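Local coordinates for protein alpha-1,3-glucanase (PDB 6K0P) that hydrolyses alpha-1,3-glucan as a family GH87 glycoside hydrolase, its catalytic domain binding nigerose at several sites, at residues A[179-184]-A[211-216]; A[185-190]-A[231-236]; A[492-497]-A[539-544]. The protein carries 1 engineered substitution. All coordinates share one frame; numbering follows the deposited sequence. Where two conformers were deposited one is given.

Contact 1 of 3, residues A[179-184]-A[211-216]; sequences QANPDP and GIYIPA
The ring of Tyr-213 lies against the backbone and side chain of Asn-181, which cross one of its faces. Asn-181 CA sits over the ring centre, 3.5 Å above the plane. Beside it, Asn-181 CB makes a CH-pi contact, 3.9 Å from the Tyr-213 ring centroid and 22° off the ring normal. Asn-181 CG is anti to its own backbone N (chi1 -172°), which carries the amide back over Tyr-213 CB, with the amide and ring planes 25° apart. Pro-182 CD meets Tyr-213 CD1 obliquely at 3.9 Å. On the opposite face of the ring, Pro-215 N stands offset toward the rim.

The phenol end is fixed too. Tyr-213 OH donates to Gln-179 O at 2.6 Å, in the carbonyl plane and on a lone pair. The Asn-181 amide is held at both ends: OD1 accepts from Asp-183 N in an Asx turn, and ND2 bonds Tyr-187 O.

The contact is near the surface. It lays the loop that follows strand 165-173 across strand 211-214, close to the start of the beta-helix. Strands 187-189 and 233-236 flank strand 211-214, and Ile-212 turns away from the loop onto helix 196-204.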
ATOM      1  N   GLN A 179     -24.074  10.848   6.274  1.00 11.89           N
ATOM      2  CA  GLN A 179     -24.469  12.009   5.489  1.00 12.89           C
ATOM      3  C   GLN A 179     -25.647  11.650   4.587  1.00 12.01           C
ATOM      4  O   GLN A 179     -25.634  10.613   3.913  1.00 11.92           O
ATOM      5  CB  GLN A 179     -23.240  12.496   4.716  1.00 18.19           C
ATOM      6  CG  GLN A 179     -23.407  13.051   3.321  1.00 24.73           C
ATOM      7  CD  GLN A 179     -22.040  13.246   2.652  1.00 25.46           C
ATOM      8  OE1 GLN A 179     -21.352  14.223   2.943  1.00 28.43           O
ATOM      9  NE2 GLN A 179     -21.643  12.325   1.764  1.00 15.10           N
ATOM     10  N   ALA A 180     -26.679  12.499   4.611  1.00 12.08           N
ATOM     11  CA  ALA A 180     -27.909  12.280   3.864  1.00 11.13           C
ATOM     12  C   ALA A 180     -27.726  12.627   2.387  1.00 11.57           C
ATOM     13  O   ALA A 180     -26.714  13.189   1.969  1.00 12.44           O
ATOM     14  CB  ALA A 180     -29.010  13.171   4.430  1.00 12.96           C
ATOM     15  N   ASN A 181     -28.743  12.317   1.597  1.00 11.16           N
ATOM     16  CA  ASN A 181     -28.761  12.740   0.206  1.00  9.74           C
ATOM     17  C   ASN A 181     -28.557  14.254   0.154  1.00 11.62           C
ATOM     18  O   ASN A 181     -29.318  14.993   0.794  1.00 12.25           O
ATOM     19  CB  ASN A 181     -30.114  12.367  -0.404  1.00 11.15           C
ATOM     20  CG  ASN A 181     -30.162  12.583  -1.910  1.00 10.64           C
ATOM     21  OD1 ASN A 181     -29.480  13.456  -2.439  1.00 11.81           O
ATOM     22  ND2 ASN A 181     -30.958  11.772  -2.608  1.00 10.79           N
ATOM     23  N   PRO A 182     -27.547  14.749  -0.563  1.00 10.83           N
ATOM     24  CA  PRO A 182     -27.319  16.203  -0.576  1.00 11.74           C
ATOM     25  C   PRO A 182     -28.506  16.984  -1.106  1.00 13.58           C
ATOM     26  O   PRO A 182     -28.746  18.116  -0.664  1.00 16.04           O
ATOM     27  CB  PRO A 182     -26.090  16.361  -1.485  1.00 15.17           C
ATOM     28  CG  PRO A 182     -25.434  15.012  -1.487  1.00 18.42           C
ATOM     29  CD  PRO A 182     -26.542  14.013  -1.347  1.00 13.04           C
ATOM     30  N   ASP A 183     -29.254  16.414  -2.048  1.00 12.58           N
ATOM     31  CA  ASP A 183     -30.451  17.061  -2.572  1.00 13.04           C
ATOM     32  C   ASP A 183     -31.258  16.022  -3.335  1.00 11.69           C
ATOM     33  O   ASP A 183     -30.890  15.629  -4.452  1.00 11.29           O
ATOM     34  CB  ASP A 183     -30.126  18.251  -3.478  1.00 14.06           C
ATOM     35  CG  ASP A 183     -31.374  19.034  -3.881  1.00 14.10           C
ATOM     36  OD1 ASP A 183     -32.477  18.458  -3.902  1.00 15.11           O
ATOM     37  OD2 ASP A 183     -31.243  20.237  -4.184  1.00 19.98           O
ATOM     38  N   PRO A 184     -32.362  15.556  -2.752  1.00 13.61           N
ATOM     39  CA  PRO A 184     -33.180  14.529  -3.406  1.00 15.83           C
ATOM     40  C   PRO A 184     -33.673  14.898  -4.798  1.00 15.19           C
ATOM     41  O   PRO A 184     -33.971  13.990  -5.583  1.00 17.86           O
ATOM     42  CB  PRO A 184     -34.348  14.352  -2.423  1.00 21.56           C
ATOM     43  CG  PRO A 184     -33.777  14.750  -1.091  1.00 20.69           C
ATOM     44  CD  PRO A 184     -32.769  15.818  -1.361  1.00 15.95           C
ATOM     45  N   GLY A 211     -26.430  13.363 -10.331  1.00 12.36           N
ATOM     46  CA  GLY A 211     -25.854  12.045 -10.120  1.00 10.66           C
ATOM     47  C   GLY A 211     -26.782  11.177  -9.306  1.00 11.64           C
ATOM     48  O   GLY A 211     -28.013  11.309  -9.382  1.00 11.29           O
ATOM     49  N   ILE A 212     -26.176  10.278  -8.531  1.00 10.76           N
ATOM     50  CA  ILE A 212     -26.918   9.363  -7.677  1.00 10.40           C
ATOM     51  C   ILE A 212     -26.387   9.445  -6.257  1.00 10.85           C
ATOM     52  O   ILE A 212     -25.233   9.820  -6.020  1.00 11.83           O
ATOM     53  CB  ILE A 212     -26.891   7.902  -8.180  1.00 10.68           C
ATOM     54  CG1 ILE A 212     -25.487   7.297  -8.063  1.00 11.62           C
ATOM     55  CG2 ILE A 212     -27.418   7.820  -9.607  1.00 11.92           C
ATOM     56  CD1 ILE A 212     -25.460   5.765  -8.249  1.00 12.31           C
ATOM     57  N   TYR A 213     -27.256   9.106  -5.312  1.00 10.53           N
ATOM     58  CA  TYR A 213     -26.910   8.993  -3.906  1.00  9.65           C
ATOM     59  C   TYR A 213     -27.115   7.548  -3.490  1.00  9.19           C
ATOM     60  O   TYR A 213     -28.157   6.952  -3.788  1.00 11.25           O
ATOM     61  CB  TYR A 213     -27.810   9.899  -3.061  1.00  9.95           C
ATOM     62  CG  TYR A 213     -27.658   9.696  -1.572  1.00 10.93           C
ATOM     63  CD1 TYR A 213     -26.501  10.097  -0.905  1.00 10.05           C
ATOM     64  CD2 TYR A 213     -28.678   9.106  -0.827  1.00 12.01           C
ATOM     65  CE1 TYR A 213     -26.370   9.914   0.468  1.00 10.03           C
ATOM     66  CE2 TYR A 213     -28.555   8.935   0.543  1.00 10.90           C
ATOM     67  CZ  TYR A 213     -27.405   9.334   1.179  1.00 11.00           C
ATOM     68  OH  TYR A 213     -27.310   9.152   2.542  1.00 11.22           O
ATOM     69  N   ILE A 214     -26.120   6.986  -2.810  1.00 10.55           N
ATOM     70  CA  ILE A 214     -26.195   5.613  -2.330  1.00 11.76           C
ATOM     71  C   ILE A 214     -26.261   5.658  -0.807  1.00 10.14           C
ATOM     72  O   ILE A 214     -25.270   6.024  -0.154  1.00 10.36           O
ATOM     73  CB  ILE A 214     -25.022   4.760  -2.824  1.00 10.69           C
ATOM     74  CG1 ILE A 214     -24.821   4.957  -4.327  1.00  9.74           C
ATOM     75  CG2 ILE A 214     -25.282   3.290  -2.514  1.00 10.88           C
ATOM     76  CD1 ILE A 214     -23.698   4.095  -4.944  1.00 12.96           C
ATOM     77  N   PRO A 215     -27.395   5.322  -0.208  1.00 10.78           N
ATOM     78  CA  PRO A 215     -27.569   5.505   1.236  1.00 11.62           C
ATOM     79  C   PRO A 215     -26.710   4.539   2.035  1.00 10.68           C
ATOM     80  O   PRO A 215     -26.067   3.628   1.508  1.00 10.94           O
ATOM     81  CB  PRO A 215     -29.052   5.187   1.466  1.00 13.27           C
ATOM     82  CG  PRO A 215     -29.688   5.190   0.126  1.00 17.40           C
ATOM     83  CD  PRO A 215     -28.619   4.850  -0.873  1.00 12.22           C
ATOM     84  N   ALA A 216     -26.731   4.740   3.351  1.00 11.36           N
ATOM     85  CA  ALA A 216     -26.140   3.762   4.253  1.00 12.38           C
ATOM     86  C   ALA A 216     -26.743   2.392   3.981  1.00 10.87           C
ATOM     87  O   ALA A 216     -27.944   2.265   3.709  1.00 12.82           O
ATOM     88  CB  ALA A 216     -26.423   4.172   5.701  1.00 13.18           C
TER

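Contact 2 of 3, residues A[185-190]-A[231-236]; sequences TKYVAV and ATEIVG
Tyr-187 and Glu-233 both set CG anti to the carbonyl carbon (chi1 near -65° in both), and the Glu-233 chain then runs extended beyond CG. Each side chain thus crosses toward the other strand, and their polar ends meet. Tyr-187 OH donates to Glu-233 OE1 at 2.6 Å. The oxygen lies at the edge of the phenol ring, near its plane. Seen from the glutamate, the hydroxyl approaches from above the carboxylate plane, 36° out of it. Ring and carboxylate planes are 68° apart. The hydrogen bond probably stabilises the charge on the carboxylate. Glu-233 OE1 also comes within 3.3 Å of Tyr-187 CE2.

Beside the hydrogen bond the contact is apolar. Glu-233 CB lies 3.9 Å from Tyr-187 CE2. Val-235 CG2 reaches the same ring carbon, Tyr-187 CE2, at 3.9 Å, meeting the ring obliquely.

Strands 187-189 and 233-236 do not pair directly. Strand 211-214 runs between them, parallel to both, so the side chains span a whole intervening strand. Tyr-187 packs on Tyr-213 of that strand, and Lys-210 touches both Tyr-187 and Glu-233. On the other side of the strands, Val-188 and Thr-232 rest on helix 196-204.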
ATOM      1  N   THR A 185     -33.768  16.186  -5.134  1.00 12.64           N
ATOM      2  CA  THR A 185     -34.201  16.554  -6.480  1.00 13.42           C
ATOM      3  C   THR A 185     -33.070  16.530  -7.497  1.00 14.45           C
ATOM      4  O   THR A 185     -33.338  16.636  -8.700  1.00 17.15           O
ATOM      5  CB  THR A 185     -34.868  17.934  -6.494  1.00 13.99           C
ATOM      6  OG1 THR A 185     -33.873  18.949  -6.317  1.00 16.69           O
ATOM      7  CG2 THR A 185     -35.937  18.025  -5.392  1.00 16.30           C
ATOM      8  N   LYS A 186     -31.821  16.399  -7.046  1.00 12.04           N
ATOM      9  CA  LYS A 186     -30.669  16.395  -7.932  1.00 13.40           C
ATOM     10  C   LYS A 186     -29.896  15.090  -7.928  1.00 15.00           C
ATOM     11  O   LYS A 186     -29.181  14.814  -8.898  1.00 14.46           O
ATOM     12  CB  LYS A 186     -29.715  17.547  -7.587  1.00 15.65           C
ATOM     13  CG  LYS A 186     -30.359  18.919  -7.801  1.00 18.25           C
ATOM     14  CD  LYS A 186     -29.420  20.042  -7.416  1.00 21.56           C
ATOM     15  CE  LYS A 186     -30.144  21.384  -7.426  1.00 26.40           C
ATOM     16  NZ  LYS A 186     -29.279  22.469  -6.886  1.00 31.06           N
ATOM     17  N   TYR A 187     -30.017  14.281  -6.883  1.00 11.19           N
ATOM     18  CA  TYR A 187     -29.323  13.000  -6.790  1.00  9.48           C
ATOM     19  C   TYR A 187     -30.371  11.905  -6.664  1.00 10.92           C
ATOM     20  O   TYR A 187     -31.104  11.855  -5.667  1.00 12.02           O
ATOM     21  CB  TYR A 187     -28.386  12.984  -5.579  1.00 10.93           C
ATOM     22  CG  TYR A 187     -27.270  14.000  -5.661  1.00 11.82           C
ATOM     23  CD1 TYR A 187     -27.477  15.314  -5.270  1.00 11.74           C
ATOM     24  CD2 TYR A 187     -26.009  13.645  -6.143  1.00 11.73           C
ATOM     25  CE1 TYR A 187     -26.465  16.263  -5.351  1.00 14.31           C
ATOM     26  CE2 TYR A 187     -24.988  14.585  -6.228  1.00 12.91           C
ATOM     27  CZ  TYR A 187     -25.226  15.895  -5.831  1.00 13.51           C
ATOM     28  OH  TYR A 187     -24.236  16.851  -5.891  1.00 16.06           O
ATOM     29  N   VAL A 188     -30.450  11.038  -7.674  1.00 10.26           N
ATOM     30  CA  VAL A 188     -31.384   9.913  -7.641  1.00 10.83           C
ATOM     31  C   VAL A 188     -30.912   8.919  -6.584  1.00 10.78           C
ATOM     32  O   VAL A 188     -29.773   8.445  -6.627  1.00 11.75           O
ATOM     33  CB  VAL A 188     -31.467   9.241  -9.017  1.00 11.17           C
ATOM     34  CG1 VAL A 188     -32.462   8.087  -8.977  1.00 13.67           C
ATOM     35  CG2 VAL A 188     -31.863  10.261 -10.091  1.00 13.95           C
ATOM     36  N   ALA A 189     -31.786   8.585  -5.638  1.00 12.98           N
ATOM     37  CA  ALA A 189     -31.383   7.696  -4.552  1.00 11.97           C
ATOM     38  C   ALA A 189     -31.499   6.230  -4.950  1.00 12.25           C
ATOM     39  O   ALA A 189     -32.551   5.778  -5.419  1.00 14.38           O
ATOM     40  CB  ALA A 189     -32.228   7.946  -3.302  1.00 13.08           C
ATOM     41  N   VAL A 190     -30.405   5.490  -4.758  1.00 12.31           N
ATOM     42  CA  VAL A 190     -30.503   4.043  -4.689  1.00 12.16           C
ATOM     43  C   VAL A 190     -31.358   3.697  -3.471  1.00 12.11           C
ATOM     44  O   VAL A 190     -31.375   4.424  -2.470  1.00 13.25           O
ATOM     45  CB  VAL A 190     -29.079   3.465  -4.583  1.00 11.93           C
ATOM     46  CG1 VAL A 190     -29.095   1.968  -4.274  1.00 14.09           C
ATOM     47  CG2 VAL A 190     -28.310   3.757  -5.882  1.00 12.45           C
ATOM     48  N   ALA A 231     -20.689  13.732 -17.284  1.00 12.22           N
ATOM     49  CA  ALA A 231     -20.058  13.681 -15.971  1.00 13.05           C
ATOM     50  C   ALA A 231     -21.108  13.367 -14.913  1.00 12.61           C
ATOM     51  O   ALA A 231     -22.195  13.952 -14.903  1.00 14.53           O
ATOM     52  CB  ALA A 231     -19.387  15.021 -15.662  1.00 13.86           C
ATOM     53  N   THR A 232     -20.775  12.430 -14.027  1.00 11.40           N
ATOM     54  CA  THR A 232     -21.711  11.857 -13.066  1.00 10.96           C
ATOM     55  C   THR A 232     -21.115  11.979 -11.673  1.00 12.26           C
ATOM     56  O   THR A 232     -19.922  11.734 -11.480  1.00 12.01           O
ATOM     57  CB  THR A 232     -21.872  10.362 -13.370  1.00 11.64           C
ATOM     58  OG1 THR A 232     -22.288  10.189 -14.734  1.00 12.99           O
ATOM     59  CG2 THR A 232     -22.879   9.698 -12.442  1.00 14.14           C
ATOM     60  N   GLU A 233     -21.937  12.355 -10.699  1.00 10.48           N
ATOM     61  CA  GLU A 233     -21.542  12.309  -9.296  1.00 11.63           C
ATOM     62  C   GLU A 233     -22.160  11.072  -8.659  1.00 14.82           C
ATOM     63  O   GLU A 233     -23.361  10.824  -8.807  1.00 13.84           O
ATOM     64  CB  GLU A 233     -22.030  13.556  -8.565  1.00 12.40           C
ATOM     65  CG  GLU A 233     -21.401  14.840  -9.055  1.00 14.44           C
ATOM     66  CD  GLU A 233     -21.908  16.045  -8.305  1.00 21.59           C
ATOM     67  OE1 GLU A 233     -22.114  15.940  -7.079  1.00 15.07           O
ATOM     68  OE2 GLU A 233     -22.107  17.099  -8.948  1.00 23.51           O
ATOM     69  N   ILE A 234     -21.339  10.287  -7.965  1.00 11.50           N
ATOM     70  CA  ILE A 234     -21.802   9.160  -7.166  1.00 11.49           C
ATOM     71  C   ILE A 234     -21.397   9.460  -5.733  1.00 11.52           C
ATOM     72  O   ILE A 234     -20.202   9.569  -5.436  1.00 11.68           O
ATOM     73  CB  ILE A 234     -21.209   7.834  -7.663  1.00 13.13           C
ATOM     74  CG1 ILE A 234     -21.628   7.606  -9.118  1.00 16.42           C
ATOM     75  CG2 ILE A 234     -21.663   6.663  -6.782  1.00 13.11           C
ATOM     76  CD1 ILE A 234     -21.113   6.344  -9.714  1.00 19.59           C
ATOM     77  N   VAL A 235     -22.384   9.641  -4.860  1.00 11.21           N
ATOM     78  CA  VAL A 235     -22.167  10.141  -3.505  1.00  9.93           C
ATOM     79  C   VAL A 235     -22.783   9.156  -2.524  1.00 11.41           C
ATOM     80  O   VAL A 235     -23.973   8.836  -2.628  1.00 10.60           O
ATOM     81  CB  VAL A 235     -22.806  11.531  -3.314  1.00 10.30           C
ATOM     82  CG1 VAL A 235     -22.554  12.036  -1.908  1.00 13.65           C
ATOM     83  CG2 VAL A 235     -22.289  12.528  -4.373  1.00 14.03           C
ATOM     84  N   GLY A 236     -21.983   8.683  -1.566  1.00 10.31           N
ATOM     85  CA  GLY A 236     -22.473   7.851  -0.490  1.00 10.79           C
ATOM     86  C   GLY A 236     -22.676   8.637   0.796  1.00  9.96           C
ATOM     87  O   GLY A 236     -22.576   9.867   0.841  1.00 11.50           O
TER

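Contact 3 of 3, residues A[492-497]-A[539-544]; sequences LMFQSM and ASFTNV
Phe-494 and Phe-541 point at each other from opposite directions, with their ring planes 72° apart and centroids 5.8 Å apart. The rings meet obliquely. The closest atoms are the far ends of the rings, Phe-494 CZ and Phe-541 CZ, at 3.7 Å. Phe-494 CE1 lies in the plane of the Phe-541 ring, at its edge. Both phenylalanines hold CG anti to the carbonyl carbon (chi1 -65° and -59°), which sends the rings into the packed interior between the strands.

Two smaller side chains complete the contact. Ala-539 CB meets Phe-494 CE2 at 3.8 Å, again obliquely. Leu-492 slides past Phe-541 in the opposite direction, and its CD1 touches Phe-541 CE2 at 4.0 Å, near the plane of that ring.

The strands run nearly antiparallel, their axes 11.3 Å apart at closest approach, so they face each other across the interior of the beta-helix. Val-509 of strand 507-510 touches Leu-492 and Phe-541, and Trp-573 meets Phe-541 edge-to-face. Gln-495, next in the chain to Phe-494, hydrogen-bonds O6 of a glucose unit of the bound glycan through NE2. The contact itself is entirely apolar and buried, so it rests on shape and hydrophobic packing within the core.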
ATOM      1  N   LEU A 492      20.328   2.925   1.106  1.00 12.11           N
ATOM      2  CA  LEU A 492      20.274   3.263  -0.312  1.00 11.78           C
ATOM      3  C   LEU A 492      21.052   2.212  -1.087  1.00 11.22           C
ATOM      4  O   LEU A 492      22.175   1.865  -0.708  1.00 14.52           O
ATOM      5  CB  LEU A 492      20.900   4.644  -0.551  1.00 12.02           C
ATOM      6  CG  LEU A 492      20.364   5.772   0.327  1.00 11.37           C
ATOM      7  CD1 LEU A 492      21.193   7.058   0.181  1.00 13.43           C
ATOM      8  CD2 LEU A 492      18.898   6.027  -0.015  1.00 12.42           C
ATOM      9  N   MET A 493      20.464   1.706  -2.168  1.00 10.52           N
ATOM     10  CA  MET A 493      21.064   0.632  -2.946  1.00  9.84           C
ATOM     11  C   MET A 493      21.071   1.054  -4.411  1.00 11.73           C
ATOM     12  O   MET A 493      20.007   1.221  -5.019  1.00 12.83           O
ATOM     13  CB  MET A 493      20.271  -0.659  -2.744  1.00 13.15           C
ATOM     14  CG  MET A 493      20.740  -1.833  -3.581  1.00  9.78           C
ATOM     15  SD  MET A 493      19.885  -3.326  -3.034  1.00 13.79           S
ATOM     16  CE  MET A 493      19.609  -4.180  -4.586  1.00 12.91           C
ATOM     17  N   PHE A 494      22.266   1.236  -4.977  1.00 11.42           N
ATOM     18  CA  PHE A 494      22.430   1.674  -6.358  1.00 10.97           C
ATOM     19  C   PHE A 494      22.900   0.495  -7.202  1.00 11.10           C
ATOM     20  O   PHE A 494      23.789  -0.255  -6.782  1.00 12.78           O
ATOM     21  CB  PHE A 494      23.494   2.775  -6.449  1.00 11.80           C
ATOM     22  CG  PHE A 494      23.129   4.048  -5.735  1.00 10.71           C
ATOM     23  CD1 PHE A 494      23.338   4.181  -4.367  1.00 10.26           C
ATOM     24  CD2 PHE A 494      22.600   5.127  -6.436  1.00 11.87           C
ATOM     25  CE1 PHE A 494      23.009   5.362  -3.703  1.00 10.49           C
ATOM     26  CE2 PHE A 494      22.271   6.301  -5.785  1.00 11.02           C
ATOM     27  CZ  PHE A 494      22.480   6.424  -4.419  1.00 11.03           C
ATOM     28  N   GLN A 495      22.330   0.343  -8.398  1.00 11.01           N
ATOM     29  CA  GLN A 495      22.634  -0.819  -9.228  1.00 11.15           C
ATOM     30  C   GLN A 495      22.429  -0.487 -10.700  1.00 10.84           C
ATOM     31  O   GLN A 495      21.472   0.208 -11.049  1.00 11.22           O
ATOM     32  CB  GLN A 495      21.716  -1.991  -8.840  1.00 11.25           C
ATOM     33  CG  GLN A 495      21.902  -3.281  -9.656  1.00 10.65           C
ATOM     34  CD  GLN A 495      20.889  -4.362  -9.278  1.00 12.60           C
ATOM     35  OE1 GLN A 495      20.183  -4.237  -8.274  1.00 12.34           O
ATOM     36  NE2 GLN A 495      20.811  -5.417 -10.084  1.00 13.24           N
ATOM     37  N   SER A 496      23.329  -0.990 -11.555  1.00 10.62           N
ATOM     38  CA  SER A 496      23.213  -0.868 -13.010  1.00 11.73           C
ATOM     39  C   SER A 496      23.057  -2.249 -13.627  1.00 11.58           C
ATOM     40  O   SER A 496      23.851  -3.155 -13.342  1.00 14.98           O
ATOM     41  CB  SER A 496      24.461  -0.214 -13.623  1.00 12.81           C
ATOM     42  OG  SER A 496      24.528   1.156 -13.285  1.00 12.75           O
ATOM     43  N   MET A 497      22.052  -2.396 -14.484  1.00 12.85           N
ATOM     44  CA  MET A 497      21.891  -3.612 -15.267  1.00 13.53           C
ATOM     45  C   MET A 497      22.996  -3.708 -16.312  1.00 13.98           C
ATOM     46  O   MET A 497      23.251  -2.753 -17.053  1.00 15.08           O
ATOM     47  CB  MET A 497      20.528  -3.572 -15.962  1.00 13.44           C
ATOM     48  CG  MET A 497      20.288  -4.669 -16.982  1.00 15.40           C
ATOM     49  SD  MET A 497      18.622  -4.486 -17.657  1.00 20.28           S
ATOM     50  CE  MET A 497      18.634  -5.678 -18.993  1.00 23.05           C
ATOM     51  N   ALA A 539      26.600   9.474  -8.001  1.00 12.01           N
ATOM     52  CA  ALA A 539      25.570  10.132  -7.209  1.00 14.00           C
ATOM     53  C   ALA A 539      26.236  11.069  -6.218  1.00 13.07           C
ATOM     54  O   ALA A 539      27.351  10.808  -5.757  1.00 13.38           O
ATOM     55  CB  ALA A 539      24.694   9.119  -6.453  1.00 13.38           C
ATOM     56  N   SER A 540      25.541  12.154  -5.891  1.00 11.50           N
ATOM     57  CA  SER A 540      26.015  13.137  -4.927  0.76 12.43           C
ATOM     58  C   SER A 540      25.265  12.981  -3.612  1.00 13.28           C
ATOM     59  O   SER A 540      24.072  12.661  -3.598  1.00 13.69           O
ATOM     60  CB  SER A 540      25.801  14.553  -5.458  0.76 17.37           C
ATOM     61  OG  SER A 540      26.505  14.748  -6.670  0.76 18.37           O
ATOM     62  N   PHE A 541      25.975  13.220  -2.511  1.00 12.15           N
ATOM     63  CA  PHE A 541      25.443  13.058  -1.163  1.00 13.32           C
ATOM     64  C   PHE A 541      25.754  14.308  -0.357  1.00 15.20           C
ATOM     65  O   PHE A 541      26.921  14.692  -0.230  1.00 14.20           O
ATOM     66  CB  PHE A 541      26.048  11.824  -0.489  1.00 13.55           C
ATOM     67  CG  PHE A 541      25.787  10.551  -1.243  1.00 11.25           C
ATOM     68  CD1 PHE A 541      26.550  10.217  -2.354  1.00 12.77           C
ATOM     69  CD2 PHE A 541      24.748   9.708  -0.871  1.00 12.60           C
ATOM     70  CE1 PHE A 541      26.303   9.059  -3.069  1.00 13.91           C
ATOM     71  CE2 PHE A 541      24.495   8.546  -1.574  1.00 13.52           C
ATOM     72  CZ  PHE A 541      25.267   8.217  -2.680  1.00 14.52           C
ATOM     73  N   THR A 542      24.715  14.940   0.176  1.00 12.19           N
ATOM     74  CA  THR A 542      24.849  16.111   1.032  1.00 14.06           C
ATOM     75  C   THR A 542      24.077  15.828   2.309  1.00 16.15           C
ATOM     76  O   THR A 542      22.882  15.523   2.253  1.00 15.33           O
ATOM     77  CB  THR A 542      24.263  17.342   0.342  1.00 15.31           C
ATOM     78  OG1 THR A 542      24.869  17.506  -0.944  1.00 15.46           O
ATOM     79  CG2 THR A 542      24.498  18.596   1.182  1.00 17.63           C
ATOM     80  N   ASN A 543      24.748  15.928   3.454  1.00 15.33           N
ATOM     81  CA  ASN A 543      24.091  15.753   4.748  1.00 14.17           C
ATOM     82  C   ASN A 543      23.402  14.391   4.844  1.00 14.96           C
ATOM     83  O   ASN A 543      22.247  14.279   5.263  1.00 14.17           O
ATOM     84  CB  ASN A 543      23.118  16.897   5.046  1.00 15.21           C
ATOM     85  CG  ASN A 543      22.727  16.954   6.506  1.00 27.75           C
ATOM     86  OD1 ASN A 543      23.499  16.557   7.379  1.00 28.12           O
ATOM     87  ND2 ASN A 543      21.520  17.436   6.782  1.00 24.69           N
ATOM     88  N   VAL A 544      24.124  13.347   4.447  1.00 13.06           N
ATOM     89  CA  VAL A 544      23.637  11.975   4.547  1.00 13.90           C
ATOM     90  C   VAL A 544      24.374  11.321   5.711  1.00 14.92           C
ATOM     91  O   VAL A 544      25.600  11.154   5.674  1.00 14.44           O
ATOM     92  CB  VAL A 544      23.820  11.204   3.233  1.00 13.74           C
ATOM     93  CG1 VAL A 544      23.378   9.748   3.405  1.00 14.05           C
ATOM     94  CG2 VAL A 544      23.021  11.874   2.105  1.00 12.93           C
TER

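Contacts 1 and 2 adjoin, their centres about 6 Å apart. The centre of contact 3 lies about 51 Å from that of contact 1 and about 50 Å from that of contact 2, on the opposite side of the chain's centre. Along the sequence the segments of contacts 1 and 2 alternate, so the two interlock; contact 3 follows in series. Contacts 1 and 2 share the neighbouring parallel strands 187-189, 211-214 and 233-236 of the beta-helix, and Gln-179 NE2 bonds Gly-236 O from one contact to the other. Contact 3 belongs to its late coils, near the C-terminus. The contacts thus mark the two end regions of the beta-helix, with many glycan-binding residues, such as Arg-280, Trp-311 and Tyr-422, between them in sequence.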